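Local coordinates for protein of unknown function with a Fic domain (Bacteroides thetaiotaomicron VPI-5482, PDB 3CUC) that is of unknown function but carries a Fic domain, a mostly helical fold with the HPFx(D/E)GN signature loop of that family, at residues A[156-160]-A[189-194]; A[163-167]-A[184-189]. One frame throughout, in Å; residues are numbered along the deposited sequence.

Contact 1 (A[156-160]-A[189-194]); sequences TPAFM and YIRIHP
Residues 156-160 form the opening turn of helix 156-173, closed by the hydrogen bond from Met160 N to Thr156 O at 2.8 Å, and pack against the end of helix 178-192 and the two residues that follow it. The nearest CA atoms are those of Thr156 and Pro194, 6.1 Å apart. Tyr189 (chi1 t) offers its ring edge, CE1, to Met160 CE at 4.1 Å. Met160, present as selenomethionine and folded m,m,m, makes an oblique Met-aromatic contact, SE lying 5.5 Å from the centroid of the Tyr189 ring. Ile192 (m,t) points toward the turn; its CD1 lies 4.0 Å from both Phe159 CB and Met160 SE, a long aliphatic arm suited to bridging the gap between helices. His193 N still hydrogen-bonds Tyr189 O (2.8 Å), but positive phi (54/55) ends the helix and turns CB away, and the ring stacks on Tyr150. Pro194 comes back, CB 3.8 Å from Thr156 CG2 and CG 3.8 Å from Met160 SE. His193-Pro194 opens the Fic signature loop. Thr156 turns its methyl inward while OG1 hydrogen-bonds Ser152 O. With no hydrogen bond across the 281 Å² interface, cohesion rests on apolar fit around the flexible Met160 side chain.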
ATOM      1  N   THR A 156       0.505 -20.890  -4.190  1.00 60.49           N
ATOM      2  CA  THR A 156       0.660 -19.442  -4.375  1.00 58.77           C
ATOM      3  C   THR A 156       0.327 -18.947  -5.788  1.00 58.46           C
ATOM      4  O   THR A 156      -0.499 -18.051  -5.931  1.00 59.04           O
ATOM      5  CB  THR A 156       2.074 -18.956  -3.958  1.00 58.28           C
ATOM      6  OG1 THR A 156       2.210 -19.067  -2.535  1.00 55.73           O
ATOM      7  CG2 THR A 156       2.301 -17.503  -4.375  1.00 55.02           C
ATOM      8  N   PRO A 157       0.959 -19.519  -6.832  1.00 57.68           N
ATOM      9  CA  PRO A 157       0.640 -19.062  -8.197  1.00 57.15           C
ATOM     10  C   PRO A 157      -0.841 -19.169  -8.574  1.00 57.28           C
ATOM     11  O   PRO A 157      -1.359 -18.288  -9.261  1.00 57.43           O
ATOM     12  CB  PRO A 157       1.488 -19.971  -9.098  1.00 56.43           C
ATOM     13  CG  PRO A 157       1.984 -21.061  -8.235  1.00 56.23           C
ATOM     14  CD  PRO A 157       1.998 -20.563  -6.834  1.00 57.62           C
ATOM     15  N   ALA A 158      -1.505 -20.236  -8.131  1.00 57.40           N
ATOM     16  CA  ALA A 158      -2.945 -20.391  -8.341  1.00 57.41           C
ATOM     17  C   ALA A 158      -3.735 -19.314  -7.585  1.00 57.06           C
ATOM     18  O   ALA A 158      -4.647 -18.700  -8.140  1.00 57.46           O
ATOM     19  CB  ALA A 158      -3.396 -21.782  -7.912  1.00 57.08           C
ATOM     20  N   PHE A 159      -3.370 -19.095  -6.325  1.00 55.96           N
ATOM     21  CA  PHE A 159      -3.981 -18.055  -5.488  1.00 55.04           C
ATOM     22  C   PHE A 159      -3.829 -16.652  -6.085  1.00 54.65           C
ATOM     23  O   PHE A 159      -4.764 -15.849  -6.038  1.00 55.06           O
ATOM     24  CB  PHE A 159      -3.358 -18.077  -4.084  1.00 54.36           C
ATOM     25  CG  PHE A 159      -3.967 -19.090  -3.151  1.00 53.93           C
ATOM     26  CD1 PHE A 159      -4.523 -20.274  -3.628  1.00 50.82           C
ATOM     27  CD2 PHE A 159      -3.956 -18.866  -1.779  1.00 54.50           C
ATOM     28  CE1 PHE A 159      -5.076 -21.196  -2.757  1.00 50.10           C
ATOM     29  CE2 PHE A 159      -4.503 -19.786  -0.903  1.00 54.32           C
ATOM     30  CZ  PHE A 159      -5.065 -20.954  -1.393  1.00 53.46           C
HETATM   31  N   MSE A 160      -2.642 -16.364  -6.623  1.00 53.47           N
HETATM   32  CA  MSE A 160      -2.351 -15.064  -7.224  1.00 51.91           C
HETATM   33  C   MSE A 160      -3.121 -14.849  -8.518  1.00 51.59           C
HETATM   34  O   MSE A 160      -3.669 -13.771  -8.734  1.00 53.46           O
HETATM   35  CB  MSE A 160      -0.848 -14.902  -7.473  1.00 51.07           C
HETATM   36  CG  MSE A 160      -0.043 -14.710  -6.204  1.00 48.03           C
HETATM   37 SE   MSE A 160      -0.552 -13.112  -5.280  0.75 35.41          SE
HETATM   38  CE  MSE A 160       0.263 -11.767  -6.459  1.00 33.48           C
ATOM     39  N   TYR A 189      -4.168 -10.089  -0.532  1.00 50.80           N
ATOM     40  CA  TYR A 189      -2.751 -10.142  -0.897  1.00 51.10           C
ATOM     41  C   TYR A 189      -1.873 -10.458   0.314  1.00 52.63           C
ATOM     42  O   TYR A 189      -1.036 -11.367   0.262  1.00 53.16           O
ATOM     43  CB  TYR A 189      -2.274  -8.834  -1.538  1.00 50.56           C
ATOM     44  CG  TYR A 189      -0.779  -8.833  -1.787  1.00 48.60           C
ATOM     45  CD1 TYR A 189      -0.251  -9.378  -2.955  1.00 48.86           C
ATOM     46  CD2 TYR A 189       0.104  -8.321  -0.838  1.00 47.31           C
ATOM     47  CE1 TYR A 189       1.115  -9.402  -3.178  1.00 49.53           C
ATOM     48  CE2 TYR A 189       1.468  -8.340  -1.051  1.00 48.48           C
ATOM     49  CZ  TYR A 189       1.968  -8.882  -2.218  1.00 49.83           C
ATOM     50  OH  TYR A 189       3.325  -8.895  -2.424  1.00 49.41           O
ATOM     51  N   ILE A 190      -2.067  -9.709   1.398  1.00 53.05           N
ATOM     52  CA  ILE A 190      -1.241  -9.880   2.592  1.00 53.69           C
ATOM     53  C   ILE A 190      -1.416 -11.284   3.196  1.00 54.19           C
ATOM     54  O   ILE A 190      -0.486 -11.823   3.801  1.00 54.82           O
ATOM     55  CB  ILE A 190      -1.521  -8.773   3.653  1.00 53.94           C
ATOM     56  CG1 ILE A 190      -0.277  -8.525   4.513  1.00 55.19           C
ATOM     57  CG2 ILE A 190      -2.723  -9.128   4.527  1.00 52.24           C
ATOM     58  CD1 ILE A 190       0.841  -7.785   3.775  1.00 55.74           C
ATOM     59  N   ARG A 191      -2.597 -11.878   3.015  1.00 54.34           N
ATOM     60  CA  ARG A 191      -2.859 -13.241   3.496  1.00 54.08           C
ATOM     61  C   ARG A 191      -2.207 -14.307   2.624  1.00 53.18           C
ATOM     62  O   ARG A 191      -1.803 -15.346   3.128  1.00 53.85           O
ATOM     63  CB  ARG A 191      -4.364 -13.512   3.601  1.00 54.64           C
ATOM     64  CG  ARG A 191      -5.065 -12.813   4.770  1.00 56.63           C
ATOM     65  CD  ARG A 191      -4.551 -13.283   6.123  1.00 60.87           C
ATOM     66  NE  ARG A 191      -4.692 -14.728   6.296  1.00 61.37           N
ATOM     67  CZ  ARG A 191      -5.723 -15.333   6.882  1.00 63.78           C
ATOM     68  NH1 ARG A 191      -6.740 -14.631   7.372  1.00 64.49           N
ATOM     69  NH2 ARG A 191      -5.734 -16.657   6.980  1.00 65.07           N
ATOM     70  N   ILE A 192      -2.112 -14.054   1.321  1.00 52.40           N
ATOM     71  CA  ILE A 192      -1.346 -14.927   0.422  1.00 51.08           C
ATOM     72  C   ILE A 192       0.160 -14.799   0.719  1.00 52.18           C
ATOM     73  O   ILE A 192       0.873 -15.798   0.796  1.00 52.14           O
ATOM     74  CB  ILE A 192      -1.610 -14.597  -1.069  1.00 50.57           C
ATOM     75  CG1 ILE A 192      -3.079 -14.824  -1.438  1.00 48.85           C
ATOM     76  CG2 ILE A 192      -0.736 -15.457  -1.974  1.00 48.21           C
ATOM     77  CD1 ILE A 192      -3.447 -14.272  -2.808  1.00 49.40           C
ATOM     78  N   HIS A 193       0.631 -13.560   0.877  1.00 53.20           N
ATOM     79  CA  HIS A 193       2.029 -13.261   1.243  1.00 53.48           C
ATOM     80  C   HIS A 193       3.012 -13.951   0.269  1.00 53.62           C
ATOM     81  O   HIS A 193       3.913 -14.686   0.697  1.00 53.63           O
ATOM     82  CB  HIS A 193       2.272 -13.668   2.708  1.00 53.18           C
ATOM     83  CG  HIS A 193       3.013 -12.645   3.523  1.00 53.25           C
ATOM     84  ND1 HIS A 193       4.347 -12.774   3.847  1.00 56.35           N
ATOM     85  CD2 HIS A 193       2.596 -11.495   4.107  1.00 51.88           C
ATOM     86  CE1 HIS A 193       4.723 -11.740   4.578  1.00 54.49           C
ATOM     87  NE2 HIS A 193       3.679 -10.948   4.750  1.00 52.61           N
ATOM     88  N   PRO A 194       2.839 -13.692  -1.048  1.00 53.82           N
ATOM     89  CA  PRO A 194       3.427 -14.486  -2.132  1.00 53.56           C
ATOM     90  C   PRO A 194       4.946 -14.452  -2.240  1.00 52.88           C
ATOM     91  O   PRO A 194       5.547 -15.472  -2.542  1.00 52.47           O
ATOM     92  CB  PRO A 194       2.800 -13.876  -3.395  1.00 53.72           C
ATOM     93  CG  PRO A 194       2.463 -12.493  -3.019  1.00 53.97           C
ATOM     94  CD  PRO A 194       2.041 -12.571  -1.585  1.00 54.27           C
TER

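Contact 2 (A[163-167]-A[184-189]); sequences LVDWY and LLHYRY
Two helical segments, 163-167 and 184-189, run antiparallel at 167° with axes 11.2 Å apart, a spacing filled by large side chains. CA atoms pair as Leu163 with Tyr189 (7.5 Å) and Tyr167 with Leu185 (7.1 Å). Leu163 (t,p) nests against Leu185, Arg188 and Tyr189: its CD1 reaches Arg188 CB at 3.5 Å, its CD2 Tyr189 CB at 4.1 Å. Leu185 (t,p) fills the hollow between Leu163, Trp166 and Tyr167, CD1 4.2 Å from Leu163 CG and 4.3 Å from Trp166 CZ3, CD2 3.8 Å from Tyr167 CD1. This is the helical hairpin of the Fic domain that precedes its signature loop. Trp166 (chi1 t) wedges its indole across the groove, CZ2 3.8 Å from Leu184 CD2, its flat face roofed by the extended Arg188: CZ stands 4.1 Å from the centroid of the Trp166 five-membered ring as a cation-pi contact, CD 4.2 Å above that of the six-membered ring as CH-pi. A guanidinium suits this partly exposed place, since Arg188 NH2 also hydrogen-bonds Ala250 O.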
ATOM      1  N   LEU A 163      -6.462 -13.922  -7.528  1.00 47.87           N
ATOM      2  CA  LEU A 163      -6.521 -12.590  -6.931  1.00 47.23           C
ATOM      3  C   LEU A 163      -6.643 -11.503  -7.994  1.00 48.15           C
ATOM      4  O   LEU A 163      -7.499 -10.620  -7.893  1.00 48.17           O
ATOM      5  CB  LEU A 163      -5.278 -12.339  -6.081  1.00 47.21           C
ATOM      6  CG  LEU A 163      -5.235 -11.040  -5.272  1.00 47.63           C
ATOM      7  CD1 LEU A 163      -6.224 -11.095  -4.118  1.00 42.37           C
ATOM      8  CD2 LEU A 163      -3.807 -10.786  -4.772  1.00 45.45           C
ATOM      9  N   VAL A 164      -5.787 -11.565  -9.010  1.00 48.15           N
ATOM     10  CA  VAL A 164      -5.824 -10.564 -10.079  1.00 48.64           C
ATOM     11  C   VAL A 164      -7.090 -10.719 -10.921  1.00 48.83           C
ATOM     12  O   VAL A 164      -7.717  -9.727 -11.279  1.00 49.82           O
ATOM     13  CB  VAL A 164      -4.560 -10.582 -10.983  1.00 48.43           C
ATOM     14  CG1 VAL A 164      -3.351 -10.099 -10.208  1.00 47.64           C
ATOM     15  CG2 VAL A 164      -4.316 -11.961 -11.566  1.00 48.08           C
ATOM     16  N   ASP A 165      -7.477 -11.957 -11.217  1.00 48.78           N
ATOM     17  CA  ASP A 165      -8.742 -12.209 -11.909  1.00 49.07           C
ATOM     18  C   ASP A 165      -9.906 -11.657 -11.090  1.00 48.57           C
ATOM     19  O   ASP A 165     -10.791 -11.003 -11.636  1.00 48.31           O
ATOM     20  CB  ASP A 165      -8.952 -13.706 -12.181  1.00 49.06           C
ATOM     21  CG  ASP A 165      -7.975 -14.271 -13.215  1.00 51.26           C
ATOM     22  OD1 ASP A 165      -7.042 -13.552 -13.644  1.00 55.36           O
ATOM     23  OD2 ASP A 165      -8.135 -15.453 -13.591  1.00 53.59           O
ATOM     24  N   TRP A 166      -9.892 -11.906  -9.782  1.00 48.24           N
ATOM     25  CA  TRP A 166     -10.938 -11.395  -8.902  1.00 47.99           C
ATOM     26  C   TRP A 166     -10.980  -9.865  -8.926  1.00 48.48           C
ATOM     27  O   TRP A 166     -12.056  -9.265  -9.039  1.00 47.79           O
ATOM     28  CB  TRP A 166     -10.750 -11.877  -7.456  1.00 47.27           C
ATOM     29  CG  TRP A 166     -11.500 -11.020  -6.483  1.00 46.59           C
ATOM     30  CD1 TRP A 166     -12.830 -11.074  -6.201  1.00 46.25           C
ATOM     31  CD2 TRP A 166     -10.968  -9.941  -5.709  1.00 46.11           C
ATOM     32  NE1 TRP A 166     -13.160 -10.109  -5.284  1.00 45.03           N
ATOM     33  CE2 TRP A 166     -12.033  -9.398  -4.964  1.00 45.61           C
ATOM     34  CE3 TRP A 166      -9.691  -9.384  -5.570  1.00 46.19           C
ATOM     35  CZ2 TRP A 166     -11.862  -8.328  -4.084  1.00 46.83           C
ATOM     36  CZ3 TRP A 166      -9.522  -8.318  -4.701  1.00 46.86           C
ATOM     37  CH2 TRP A 166     -10.602  -7.802  -3.966  1.00 47.80           C
ATOM     38  N   TYR A 167      -9.804  -9.246  -8.801  1.00 48.94           N
ATOM     39  CA  TYR A 167      -9.713  -7.791  -8.699  1.00 49.08           C
ATOM     40  C   TYR A 167     -10.316  -7.134  -9.937  1.00 48.89           C
ATOM     41  O   TYR A 167     -11.213  -6.294  -9.842  1.00 48.90           O
ATOM     42  CB  TYR A 167      -8.259  -7.332  -8.512  1.00 48.79           C
ATOM     43  CG  TYR A 167      -8.112  -5.837  -8.644  1.00 49.48           C
ATOM     44  CD1 TYR A 167      -8.367  -4.995  -7.561  1.00 50.51           C
ATOM     45  CD2 TYR A 167      -7.764  -5.257  -9.861  1.00 46.05           C
ATOM     46  CE1 TYR A 167      -8.263  -3.609  -7.684  1.00 49.85           C
ATOM     47  CE2 TYR A 167      -7.658  -3.875  -9.995  1.00 46.83           C
ATOM     48  CZ  TYR A 167      -7.910  -3.056  -8.904  1.00 48.47           C
ATOM     49  OH  TYR A 167      -7.811  -1.688  -9.032  1.00 51.36           O
ATOM     50  N   LEU A 184      -9.816  -4.760   0.515  1.00 47.50           N
ATOM     51  CA  LEU A 184      -9.924  -6.198   0.279  1.00 48.09           C
ATOM     52  C   LEU A 184      -8.754  -6.724  -0.545  1.00 48.00           C
ATOM     53  O   LEU A 184      -8.280  -7.830  -0.295  1.00 48.69           O
ATOM     54  CB  LEU A 184     -11.260  -6.538  -0.391  1.00 48.16           C
ATOM     55  CG  LEU A 184     -11.843  -7.938  -0.174  1.00 49.36           C
ATOM     56  CD1 LEU A 184     -11.736  -8.400   1.280  1.00 49.03           C
ATOM     57  CD2 LEU A 184     -13.297  -7.944  -0.617  1.00 48.26           C
ATOM     58  N   LEU A 185      -8.282  -5.931  -1.510  1.00 47.52           N
ATOM     59  CA  LEU A 185      -7.066  -6.269  -2.265  1.00 46.87           C
ATOM     60  C   LEU A 185      -5.847  -6.388  -1.341  1.00 47.48           C
ATOM     61  O   LEU A 185      -5.070  -7.338  -1.446  1.00 47.42           O
ATOM     62  CB  LEU A 185      -6.789  -5.230  -3.362  1.00 46.45           C
ATOM     63  CG  LEU A 185      -5.531  -5.435  -4.224  1.00 45.07           C
ATOM     64  CD1 LEU A 185      -5.516  -6.822  -4.856  1.00 39.73           C
ATOM     65  CD2 LEU A 185      -5.415  -4.360  -5.292  1.00 45.44           C
ATOM     66  N   HIS A 186      -5.687  -5.410  -0.453  1.00 47.81           N
ATOM     67  CA  HIS A 186      -4.613  -5.412   0.538  1.00 47.94           C
ATOM     68  C   HIS A 186      -4.693  -6.664   1.399  1.00 47.86           C
ATOM     69  O   HIS A 186      -3.702  -7.381   1.574  1.00 47.11           O
ATOM     70  CB  HIS A 186      -4.732  -4.166   1.421  1.00 48.40           C
ATOM     71  CG  HIS A 186      -3.721  -4.089   2.524  1.00 48.80           C
ATOM     72  ND1 HIS A 186      -3.596  -5.058   3.496  1.00 47.97           N
ATOM     73  CD2 HIS A 186      -2.810  -3.135   2.827  1.00 52.79           C
ATOM     74  CE1 HIS A 186      -2.638  -4.713   4.337  1.00 51.16           C
ATOM     75  NE2 HIS A 186      -2.147  -3.548   3.956  1.00 49.57           N
ATOM     76  N   TYR A 187      -5.882  -6.931   1.924  1.00 48.36           N
ATOM     77  CA  TYR A 187      -6.058  -8.023   2.875  1.00 48.65           C
ATOM     78  C   TYR A 187      -5.779  -9.383   2.257  1.00 48.21           C
ATOM     79  O   TYR A 187      -4.990 -10.158   2.790  1.00 47.40           O
ATOM     80  CB  TYR A 187      -7.463  -8.023   3.471  1.00 49.23           C
ATOM     81  CG  TYR A 187      -7.585  -9.045   4.569  1.00 49.86           C
ATOM     82  CD1 TYR A 187      -7.092  -8.779   5.844  1.00 49.28           C
ATOM     83  CD2 TYR A 187      -8.149 -10.293   4.326  1.00 49.88           C
ATOM     84  CE1 TYR A 187      -7.179  -9.717   6.855  1.00 50.90           C
ATOM     85  CE2 TYR A 187      -8.241 -11.241   5.326  1.00 51.50           C
ATOM     86  CZ  TYR A 187      -7.755 -10.953   6.592  1.00 52.29           C
ATOM     87  OH  TYR A 187      -7.853 -11.899   7.594  1.00 51.28           O
ATOM     88  N   ARG A 188      -6.431  -9.666   1.137  1.00 48.74           N
ATOM     89  CA  ARG A 188      -6.236 -10.933   0.442  1.00 49.10           C
ATOM     90  C   ARG A 188      -4.780 -11.130   0.033  1.00 49.95           C
ATOM     91  O   ARG A 188      -4.218 -12.207   0.248  1.00 50.19           O
ATOM     92  CB  ARG A 188      -7.157 -11.027  -0.772  1.00 49.03           C
ATOM     93  CG  ARG A 188      -8.615 -11.149  -0.383  1.00 49.11           C
ATOM     94  CD  ARG A 188      -9.508 -11.291  -1.593  1.00 49.11           C
ATOM     95  NE  ARG A 188     -10.830 -11.793  -1.226  1.00 51.15           N
ATOM     96  CZ  ARG A 188     -11.751 -12.204  -2.092  1.00 48.14           C
ATOM     97  NH1 ARG A 188     -11.515 -12.192  -3.397  1.00 51.43           N
ATOM     98  NH2 ARG A 188     -12.920 -12.638  -1.649  1.00 48.11           N
ATOM     99  N   TYR A 189      -4.168 -10.089  -0.532  1.00 50.80           N
ATOM    100  CA  TYR A 189      -2.751 -10.142  -0.897  1.00 51.10           C
ATOM    101  C   TYR A 189      -1.873 -10.458   0.314  1.00 52.63           C
ATOM    102  O   TYR A 189      -1.036 -11.367   0.262  1.00 53.16           O
ATOM    103  CB  TYR A 189      -2.274  -8.834  -1.538  1.00 50.56           C
ATOM    104  CG  TYR A 189      -0.779  -8.833  -1.787  1.00 48.60           C
ATOM    105  CD1 TYR A 189      -0.251  -9.378  -2.955  1.00 48.86           C
ATOM    106  CD2 TYR A 189       0.104  -8.321  -0.838  1.00 47.31           C
ATOM    107  CE1 TYR A 189       1.115  -9.402  -3.178  1.00 49.53           C
ATOM    108  CE2 TYR A 189       1.468  -8.340  -1.051  1.00 48.48           C
ATOM    109  CZ  TYR A 189       1.968  -8.882  -2.218  1.00 49.83           C
ATOM    110  OH  TYR A 189       3.325  -8.895  -2.424  1.00 49.41           O
TER

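In the fold
Both contacts zip together the same pair of helices, 156-173 and 178-192, and their centres lie 9 Å apart. Contact 2 is nested within the chain loop that contact 1 closes, so it sits nearer the turn of the hairpin, while contact 1 joins the start of one helix to the end of the other. Tyr189 serves both, and the packing runs on unbroken where Ile192 CD1 of contact 1 meets Leu163 CD2 of contact 2 at 4.0 Å. Contact 1 is the one that includes the first residues of the Fic signature loop: His193 and Pro194 touch Asn199, which begins helix 199-213, and that helix also packs on Tyr167 and Tyr189.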